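DPS family dna-binding stress response protein (Thermosynechococcus elongatus, PDB 2C41) probably binds and oxidises iron as a twelve-subunit shell and, like other members of the Dps family, may bind DNA under stress. Local coordinates at residues K30-L35 and K96-E101; E49-E54 and R143-E148. All blocks are in the same frame, centred on the assembly; numbering follows the deposited sequence.

Overall arrangement
Contact 1 joins helix 6-35 to helix 95-122 and contact 2 joins helix 41-68 to helix 126-149, the four long helices of the ferritin-like bundle, so their segments alternate along the chain. Their centres are 11 Å apart, about 14 Å and 11 Å from the centre of the chain and on the same side of it. They touch directly: Lys30 NZ forms a salt bridge of 2.8 Å with Glu49 OE1, and Ile99 CG2 packs 3.4 Å from Leu146 O. Both also meet other subunits of the dodecamer: Lys30 pairs with Asp60 of a second subunit, and Glu50 with Arg42 of a fourth.

Contact 1: residues K30-L35 and K96-E101; sequences KKYHWL and KQMIEE
Tyr32 reaches across from helix 6-35 and ends on Glu101 of helix 95-122, its OH donating a hydrogen bond of 2.5 Å to Glu101 OE2. The acceptor lies at the edge of the phenol ring and in its plane, and it receives the bond through its anti lone pair, the one turned away from the other carboxylate oxygen; ring and carboxylate planes stand 36° apart. Met98 supplies the apolar half. Its CB sits over one face of the Tyr32 ring, 4.1 Å from the centroid, in a CH-pi contact, while its SD makes an oblique Met-aromatic approach to the same ring. Extended through both further torsions, the thioether chain brings CE to 3.9 Å from Leu35 CB, at the end of helix 6-35. Glu101, with CG anti to its nitrogen (chi1 -176°), stretches out to the phenol. In the second shell, Ser89 OG also hydrogen-bonds Glu101 OE2 and receives Lys31 NZ, which forms a salt bridge to Asp76 of a second subunit. With a phenylalanine in place of Tyr32 the hydroxyl is gone, and Glu101 OE2 would probably have to rely on Ser89 and be held less firmly against the ring. The two helices, antiparallel with segment axes 10.7 Å apart, are thus joined by a polar bond at the ring's end and apolar packing over its face, with Lys31 nearby likely to favour a charged carboxylate.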
ATOM      1  N   LYS C  30     -21.407 -17.757  10.118  1.00 12.54           N
ATOM      2  CA  LYS C  30     -20.919 -18.560   9.007  1.00 12.61           C
ATOM      3  C   LYS C  30     -22.050 -19.402   8.411  1.00 12.53           C
ATOM      4  O   LYS C  30     -22.175 -19.492   7.187  1.00 11.95           O
ATOM      5  CB  LYS C  30     -19.719 -19.422   9.417  1.00 12.48           C
ATOM      6  CG  LYS C  30     -18.421 -18.625   9.643  1.00 13.02           C
ATOM      7  CD  LYS C  30     -18.099 -17.637   8.505  1.00 13.59           C
ATOM      8  CE  LYS C  30     -17.776 -18.356   7.191  1.00 13.26           C
ATOM      9  NZ  LYS C  30     -16.916 -17.544   6.277  1.00 11.56           N
ATOM     10  N   LYS C  31     -22.886 -19.989   9.270  1.00 12.30           N
ATOM     11  CA  LYS C  31     -24.067 -20.700   8.779  1.00 12.29           C
ATOM     12  C   LYS C  31     -24.920 -19.791   7.893  1.00 12.37           C
ATOM     13  O   LYS C  31     -25.279 -20.172   6.775  1.00 12.28           O
ATOM     14  CB  LYS C  31     -24.895 -21.276   9.928  1.00 12.09           C
ATOM     15  CG  LYS C  31     -26.263 -21.780   9.499  1.00 12.56           C
ATOM     16  CD  LYS C  31     -26.955 -22.472  10.649  1.00 12.88           C
ATOM     17  CE  LYS C  31     -28.326 -23.010  10.226  1.00 13.67           C
ATOM     18  NZ  LYS C  31     -29.057 -23.518  11.423  1.00 15.09           N
ATOM     19  N   TYR C  32     -25.223 -18.584   8.373  1.00 12.53           N
ATOM     20  CA  TYR C  32     -26.053 -17.660   7.605  1.00 12.70           C
ATOM     21  C   TYR C  32     -25.375 -17.292   6.277  1.00 12.80           C
ATOM     22  O   TYR C  32     -26.008 -17.316   5.227  1.00 12.49           O
ATOM     23  CB  TYR C  32     -26.412 -16.403   8.412  1.00 12.75           C
ATOM     24  CG  TYR C  32     -26.878 -16.665   9.837  1.00 11.75           C
ATOM     25  CD1 TYR C  32     -27.637 -17.802  10.163  1.00 13.50           C
ATOM     26  CD2 TYR C  32     -26.589 -15.754  10.852  1.00 13.38           C
ATOM     27  CE1 TYR C  32     -28.071 -18.033  11.486  1.00 13.46           C
ATOM     28  CE2 TYR C  32     -27.013 -15.971  12.163  1.00 12.96           C
ATOM     29  CZ  TYR C  32     -27.748 -17.105  12.473  1.00 13.33           C
ATOM     30  OH  TYR C  32     -28.150 -17.302  13.770  1.00 13.03           O
ATOM     31  N   HIS C  33     -24.092 -16.963   6.345  1.00 12.62           N
ATOM     32  CA  HIS C  33     -23.273 -16.682   5.163  1.00 12.95           C
ATOM     33  C   HIS C  33     -23.403 -17.813   4.132  1.00 13.15           C
ATOM     34  O   HIS C  33     -23.664 -17.557   2.958  1.00 12.89           O
ATOM     35  CB  HIS C  33     -21.817 -16.504   5.619  1.00 12.77           C
ATOM     36  CG  HIS C  33     -20.830 -16.279   4.519  1.00 13.68           C
ATOM     37  ND1 HIS C  33     -20.819 -15.138   3.743  1.00 13.18           N
ATOM     38  CD2 HIS C  33     -19.770 -17.018   4.117  1.00 12.91           C
ATOM     39  CE1 HIS C  33     -19.809 -15.199   2.893  1.00 14.36           C
ATOM     40  NE2 HIS C  33     -19.159 -16.331   3.100  1.00 13.83           N
ATOM     41  N   TRP C  34     -23.253 -19.059   4.580  1.00 12.81           N
ATOM     42  CA  TRP C  34     -23.261 -20.189   3.658  1.00 13.52           C
ATOM     43  C   TRP C  34     -24.646 -20.545   3.126  1.00 13.77           C
ATOM     44  O   TRP C  34     -24.788 -20.935   1.961  1.00 13.98           O
ATOM     45  CB  TRP C  34     -22.653 -21.425   4.321  1.00 13.38           C
ATOM     46  CG  TRP C  34     -21.204 -21.263   4.693  1.00 13.15           C
ATOM     47  CD1 TRP C  34     -20.242 -20.579   3.996  1.00 12.81           C
ATOM     48  CD2 TRP C  34     -20.549 -21.825   5.831  1.00 13.95           C
ATOM     49  NE1 TRP C  34     -19.039 -20.669   4.644  1.00 12.70           N
ATOM     50  CE2 TRP C  34     -19.194 -21.429   5.771  1.00 12.74           C
ATOM     51  CE3 TRP C  34     -20.975 -22.629   6.899  1.00 13.98           C
ATOM     52  CZ2 TRP C  34     -18.256 -21.804   6.743  1.00 13.29           C
ATOM     53  CZ3 TRP C  34     -20.040 -22.996   7.873  1.00 13.65           C
ATOM     54  CH2 TRP C  34     -18.696 -22.591   7.777  1.00 13.23           C
ATOM     55  N   LEU C  35     -25.652 -20.435   3.989  1.00 14.28           N
ATOM     56  CA  LEU C  35     -26.975 -20.983   3.701  1.00 14.74           C
ATOM     57  C   LEU C  35     -27.995 -19.955   3.234  1.00 15.05           C
ATOM     58  O   LEU C  35     -29.120 -20.308   2.896  1.00 15.06           O
ATOM     59  CB  LEU C  35     -27.511 -21.769   4.906  1.00 14.56           C
ATOM     60  CG  LEU C  35     -26.667 -22.961   5.384  1.00 16.33           C
ATOM     61  CD1 LEU C  35     -27.476 -23.823   6.329  1.00 17.49           C
ATOM     62  CD2 LEU C  35     -26.127 -23.814   4.224  1.00 17.90           C
ATOM     63  N   LYS C  96     -35.290 -14.839   6.661  1.00 15.05           N
ATOM     64  CA  LYS C  96     -35.950 -14.055   7.712  1.00 15.19           C
ATOM     65  C   LYS C  96     -35.648 -14.628   9.101  1.00 14.90           C
ATOM     66  O   LYS C  96     -35.311 -13.881  10.019  1.00 14.53           O
ATOM     67  CB  LYS C  96     -37.461 -13.983   7.474  1.00 15.61           C
ATOM     68  CG  LYS C  96     -38.215 -13.222   8.560  1.00 17.08           C
ATOM     69  CD  LYS C  96     -39.659 -12.980   8.168  1.00 20.22           C
ATOM     70  CE  LYS C  96     -40.319 -12.057   9.176  1.00 22.30           C
ATOM     71  NZ  LYS C  96     -41.355 -11.211   8.522  1.00 25.51           N
ATOM     72  N   GLN C  97     -35.772 -15.949   9.237  1.00 14.61           N
ATOM     73  CA  GLN C  97     -35.479 -16.640  10.495  1.00 15.04           C
ATOM     74  C   GLN C  97     -34.027 -16.473  10.937  1.00 14.62           C
ATOM     75  O   GLN C  97     -33.756 -16.310  12.120  1.00 14.35           O
ATOM     76  CB  GLN C  97     -35.825 -18.128  10.397  1.00 14.91           C
ATOM     77  CG  GLN C  97     -37.315 -18.395  10.544  1.00 16.03           C
ATOM     78  CD  GLN C  97     -37.719 -19.825  10.202  1.00 18.12           C
ATOM     79  OE1 GLN C  97     -37.034 -20.531   9.447  1.00 16.76           O
ATOM     80  NE2 GLN C  97     -38.863 -20.253  10.748  1.00 20.93           N
ATOM     81  N   MET C  98     -33.097 -16.530   9.988  1.00 14.26           N
ATOM     82  CA  MET C  98     -31.675 -16.314  10.304  1.00 14.54           C
ATOM     83  C   MET C  98     -31.459 -14.938  10.922  1.00 14.09           C
ATOM     84  O   MET C  98     -30.771 -14.794  11.941  1.00 13.94           O
ATOM     85  CB  MET C  98     -30.815 -16.412   9.039  1.00 14.64           C
ATOM     86  CG  MET C  98     -30.729 -17.806   8.445  1.00 15.73           C
ATOM     87  SD  MET C  98     -29.819 -17.740   6.883  1.00 16.45           S
ATOM     88  CE  MET C  98     -30.297 -19.331   6.207  1.00 16.35           C
ATOM     89  N   ILE C  99     -32.043 -13.932  10.286  1.00 13.96           N
ATOM     90  CA  ILE C  99     -31.941 -12.545  10.741  1.00 14.03           C
ATOM     91  C   ILE C  99     -32.573 -12.362  12.131  1.00 14.36           C
ATOM     92  O   ILE C  99     -31.968 -11.739  13.006  1.00 13.75           O
ATOM     93  CB  ILE C  99     -32.506 -11.566   9.691  1.00 13.83           C
ATOM     94  CG1 ILE C  99     -31.661 -11.645   8.401  1.00 13.38           C
ATOM     95  CG2 ILE C  99     -32.510 -10.130  10.233  1.00 14.28           C
ATOM     96  CD1 ILE C  99     -32.149 -10.757   7.261  1.00 14.26           C
ATOM     97  N   GLU C 100     -33.760 -12.927  12.329  1.00 14.51           N
ATOM     98  CA  GLU C 100     -34.441 -12.861  13.622  1.00 14.87           C
ATOM     99  C   GLU C 100     -33.620 -13.540  14.727  1.00 14.70           C
ATOM    100  O   GLU C 100     -33.503 -13.012  15.835  1.00 14.50           O
ATOM    101  CB  GLU C 100     -35.840 -13.463  13.517  1.00 15.53           C
ATOM    102  CG  GLU C 100     -36.750 -12.728  12.526  1.00 16.90           C
ATOM    103  CD  GLU C 100     -37.629 -11.663  13.160  1.00 20.58           C
ATOM    104  OE1 GLU C 100     -37.240 -11.102  14.214  1.00 22.79           O
ATOM    105  OE2 GLU C 100     -38.714 -11.380  12.594  1.00 20.87           O
ATOM    106  N   GLU C 101     -33.054 -14.702  14.410  1.00 14.62           N
ATOM    107  CA  GLU C 101     -32.192 -15.438  15.340  1.00 14.66           C
ATOM    108  C   GLU C 101     -30.964 -14.603  15.706  1.00 14.38           C
ATOM    109  O   GLU C 101     -30.610 -14.492  16.881  1.00 14.09           O
ATOM    110  CB  GLU C 101     -31.753 -16.768  14.716  1.00 14.67           C
ATOM    111  CG  GLU C 101     -30.939 -17.654  15.640  1.00 15.52           C
ATOM    112  CD  GLU C 101     -30.688 -19.019  15.040  1.00 17.04           C
ATOM    113  OE1 GLU C 101     -31.373 -19.972  15.455  1.00 18.48           O
ATOM    114  OE2 GLU C 101     -29.829 -19.132  14.138  1.00 15.05           O
TER

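Contact 2: residues E49-E54 and R143-E148; sequences EEQGSE and RWFLKE
Gln51 and Phe145 are the residues whose CA atoms come nearest across the two segments, yet these lie 9.5 Å apart, so helices 41-68 and 126-149 meet here through side chains. Gln51 spans much of that interval. Its CG lies anti to the carbonyl carbon (chi1 -54°) and the chain continues extended, delivering the amide to helix 126-149. The two ends of that amide then part company. OE1 comes to 3.3 Å from Phe145 CB and lies obliquely to the aromatic ring, whose plane is turned 59° from that of the amide. NE2 passes alongside the isopropyl end of Leu146, 3.8 Å from its CD2; Leu146 leaves its backbone at an angle to Gln51, and it is the methyl end that turns in to meet the amide. The polar partner of NE2 is Tyr29 OH on helix 6-35, a hydrogen bond that probably sets which end of the amide faces the leucine. Leu146 also packs on Ala102, Ile103 and His106 of helix 95-122, while the Phe145 ring meets Phe41 of a fourth subunit edge-to-face. This is therefore a buried glutamine among apolar groups in the bundle: Phe145 and Leu146 contribute van der Waals packing to its amide, while the polar tie of NE2 leads to a third helix, so that one side chain links three of the bundle's helices.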
ATOM      1  N   GLU C  49     -20.895 -12.206   6.292  1.00 12.33           N
ATOM      2  CA  GLU C  49     -19.440 -12.307   6.377  1.00 13.22           C
ATOM      3  C   GLU C  49     -18.847 -11.104   7.111  1.00 12.87           C
ATOM      4  O   GLU C  49     -17.963 -11.254   7.949  1.00 12.57           O
ATOM      5  CB  GLU C  49     -18.825 -12.473   4.982  1.00 13.62           C
ATOM      6  CG  GLU C  49     -17.319 -12.731   5.013  1.00 15.88           C
ATOM      7  CD  GLU C  49     -16.923 -14.137   5.484  1.00 19.82           C
ATOM      8  OE1 GLU C  49     -17.768 -14.929   5.962  1.00 19.36           O
ATOM      9  OE2 GLU C  49     -15.724 -14.453   5.382  1.00 23.23           O
ATOM     10  N   GLU C  50     -19.360  -9.911   6.806  1.00 12.73           N
ATOM     11  CA  GLU C  50     -18.835  -8.681   7.389  1.00 12.76           C
ATOM     12  C   GLU C  50     -19.074  -8.632   8.891  1.00 12.98           C
ATOM     13  O   GLU C  50     -18.141  -8.411   9.673  1.00 12.20           O
ATOM     14  CB  GLU C  50     -19.446  -7.465   6.696  1.00 13.28           C
ATOM     15  CG  GLU C  50     -18.920  -7.272   5.289  1.00 13.86           C
ATOM     16  CD  GLU C  50     -19.790  -6.360   4.446  1.00 15.22           C
ATOM     17  OE1 GLU C  50     -20.963  -6.110   4.813  1.00 17.02           O
ATOM     18  OE2 GLU C  50     -19.299  -5.920   3.393  1.00 16.93           O
ATOM     19  N   GLN C  51     -20.318  -8.878   9.297  1.00 12.45           N
ATOM     20  CA  GLN C  51     -20.649  -8.857  10.724  1.00 12.56           C
ATOM     21  C   GLN C  51     -20.016 -10.054  11.432  1.00 12.76           C
ATOM     22  O   GLN C  51     -19.486  -9.918  12.538  1.00 12.44           O
ATOM     23  CB  GLN C  51     -22.165  -8.721  10.938  1.00 12.17           C
ATOM     24  CG  GLN C  51     -22.706  -7.487  10.187  1.00 12.05           C
ATOM     25  CD  GLN C  51     -24.045  -6.947  10.682  1.00 12.50           C
ATOM     26  OE1 GLN C  51     -24.329  -5.773  10.493  1.00 13.63           O
ATOM     27  NE2 GLN C  51     -24.866  -7.788  11.292  1.00 13.23           N
ATOM     28  N   GLY C  52     -19.988 -11.198  10.756  1.00 12.91           N
ATOM     29  CA  GLY C  52     -19.295 -12.380  11.272  1.00 13.19           C
ATOM     30  C   GLY C  52     -17.825 -12.116  11.548  1.00 13.69           C
ATOM     31  O   GLY C  52     -17.296 -12.556  12.572  1.00 13.60           O
ATOM     32  N   SER C  53     -17.166 -11.399  10.641  1.00 13.77           N
ATOM     33  CA  SER C  53     -15.745 -11.055  10.811  1.00 14.59           C
ATOM     34  C   SER C  53     -15.492 -10.147  12.004  1.00 14.10           C
ATOM     35  O   SER C  53     -14.463 -10.269  12.667  1.00 13.66           O
ATOM     36  CB  SER C  53     -15.186 -10.407   9.544  1.00 15.15           C
ATOM     37  OG  SER C  53     -15.022 -11.390   8.544  1.00 19.52           O
ATOM     38  N   GLU C  54     -16.418  -9.226  12.260  1.00 13.68           N
ATOM     39  CA  GLU C  54     -16.309  -8.336  13.408  1.00 13.93           C
ATOM     40  C   GLU C  54     -16.503  -9.073  14.726  1.00 13.57           C
ATOM     41  O   GLU C  54     -15.775  -8.829  15.684  1.00 13.66           O
ATOM     42  CB  GLU C  54     -17.272  -7.164  13.279  1.00 14.21           C
ATOM     43  CG  GLU C  54     -16.839  -6.195  12.179  1.00 15.33           C
ATOM     44  CD  GLU C  54     -17.654  -4.923  12.177  1.00 18.74           C
ATOM     45  OE1 GLU C  54     -17.037  -3.838  12.233  1.00 22.16           O
ATOM     46  OE2 GLU C  54     -18.901  -5.008  12.134  1.00 17.60           O
ATOM     47  N   ARG C 143     -27.032  -5.286  15.289  1.00 12.84           N
ATOM     48  CA  ARG C 143     -28.456  -5.396  15.592  1.00 13.09           C
ATOM     49  C   ARG C 143     -29.274  -4.406  14.757  1.00 13.25           C
ATOM     50  O   ARG C 143     -30.316  -4.758  14.206  1.00 12.71           O
ATOM     51  CB  ARG C 143     -28.691  -5.169  17.091  1.00 12.97           C
ATOM     52  CG  ARG C 143     -30.160  -5.104  17.481  1.00 12.83           C
ATOM     53  CD  ARG C 143     -30.319  -4.732  18.956  1.00 13.36           C
ATOM     54  NE  ARG C 143     -31.725  -4.504  19.269  1.00 14.58           N
ATOM     55  CZ  ARG C 143     -32.361  -3.343  19.106  1.00 15.08           C
ATOM     56  NH1 ARG C 143     -33.654  -3.255  19.416  1.00 14.52           N
ATOM     57  NH2 ARG C 143     -31.712  -2.273  18.634  1.00 14.47           N
ATOM     58  N   TRP C 144     -28.802  -3.164  14.680  1.00 13.30           N
ATOM     59  CA  TRP C 144     -29.462  -2.151  13.865  1.00 13.97           C
ATOM     60  C   TRP C 144     -29.556  -2.577  12.382  1.00 13.75           C
ATOM     61  O   TRP C 144     -30.644  -2.560  11.804  1.00 13.67           O
ATOM     62  CB  TRP C 144     -28.779  -0.788  14.046  1.00 14.61           C
ATOM     63  CG  TRP C 144     -29.012   0.165  12.919  1.00 15.29           C
ATOM     64  CD1 TRP C 144     -30.210   0.519  12.363  1.00 16.61           C
ATOM     65  CD2 TRP C 144     -28.007   0.889  12.215  1.00 16.63           C
ATOM     66  NE1 TRP C 144     -30.005   1.416  11.336  1.00 16.98           N
ATOM     67  CE2 TRP C 144     -28.660   1.662  11.230  1.00 17.20           C
ATOM     68  CE3 TRP C 144     -26.608   0.954  12.316  1.00 16.58           C
ATOM     69  CZ2 TRP C 144     -27.961   2.488  10.342  1.00 17.65           C
ATOM     70  CZ3 TRP C 144     -25.912   1.785  11.437  1.00 17.08           C
ATOM     71  CH2 TRP C 144     -26.596   2.539  10.462  1.00 16.80           C
ATOM     72  N   PHE C 145     -28.426  -2.964  11.784  1.00 13.49           N
ATOM     73  CA  PHE C 145     -28.399  -3.452  10.393  1.00 13.84           C
ATOM     74  C   PHE C 145     -29.417  -4.566  10.159  1.00 13.79           C
ATOM     75  O   PHE C 145     -30.217  -4.517   9.215  1.00 13.88           O
ATOM     76  CB  PHE C 145     -26.997  -3.966  10.023  1.00 14.04           C
ATOM     77  CG  PHE C 145     -26.115  -2.935   9.354  1.00 14.97           C
ATOM     78  CD1 PHE C 145     -25.703  -1.796  10.041  1.00 15.53           C
ATOM     79  CD2 PHE C 145     -25.673  -3.125   8.047  1.00 16.58           C
ATOM     80  CE1 PHE C 145     -24.882  -0.844   9.422  1.00 16.44           C
ATOM     81  CE2 PHE C 145     -24.845  -2.183   7.419  1.00 16.10           C
ATOM     82  CZ  PHE C 145     -24.449  -1.046   8.110  1.00 15.53           C
ATOM     83  N   LEU C 146     -29.378  -5.575  11.027  1.00 13.45           N
ATOM     84  CA  LEU C 146     -30.261  -6.734  10.905  1.00 13.69           C
ATOM     85  C   LEU C 146     -31.732  -6.337  10.994  1.00 13.75           C
ATOM     86  O   LEU C 146     -32.548  -6.777  10.181  1.00 13.60           O
ATOM     87  CB  LEU C 146     -29.926  -7.756  11.990  1.00 13.03           C
ATOM     88  CG  LEU C 146     -29.089  -9.029  11.780  1.00 15.57           C
ATOM     89  CD1 LEU C 146     -28.480  -9.207  10.407  1.00 14.44           C
ATOM     90  CD2 LEU C 146     -28.051  -9.170  12.889  1.00 14.34           C
ATOM     91  N   LYS C 147     -32.060  -5.502  11.977  1.00 13.79           N
ATOM     92  CA  LYS C 147     -33.435  -5.045  12.169  1.00 14.25           C
ATOM     93  C   LYS C 147     -33.974  -4.325  10.937  1.00 14.26           C
ATOM     94  O   LYS C 147     -35.147  -4.481  10.587  1.00 14.31           O
ATOM     95  CB  LYS C 147     -33.540  -4.150  13.409  1.00 14.31           C
ATOM     96  CG  LYS C 147     -33.511  -4.929  14.720  1.00 14.55           C
ATOM     97  CD  LYS C 147     -33.400  -3.980  15.925  1.00 15.74           C
ATOM     98  CE  LYS C 147     -34.594  -3.010  16.014  1.00 17.79           C
ATOM     99  NZ  LYS C 147     -35.844  -3.729  16.361  1.00 20.08           N
ATOM    100  N   GLU C 148     -33.123  -3.544  10.275  1.00 14.38           N
ATOM    101  CA  GLU C 148     -33.536  -2.835   9.060  1.00 14.85           C
ATOM    102  C   GLU C 148     -34.050  -3.795   7.984  1.00 14.65           C
ATOM    103  O   GLU C 148     -35.011  -3.483   7.289  1.00 14.33           O
ATOM    104  CB  GLU C 148     -32.400  -1.968   8.502  1.00 15.22           C
ATOM    105  CG  GLU C 148     -32.011  -0.780   9.400  1.00 17.22           C
ATOM    106  CD  GLU C 148     -33.209   0.091   9.769  1.00 21.96           C
ATOM    107  OE1 GLU C 148     -33.311   0.528  10.942  1.00 23.35           O
ATOM    108  OE2 GLU C 148     -34.073   0.313   8.893  1.00 21.95           O
TER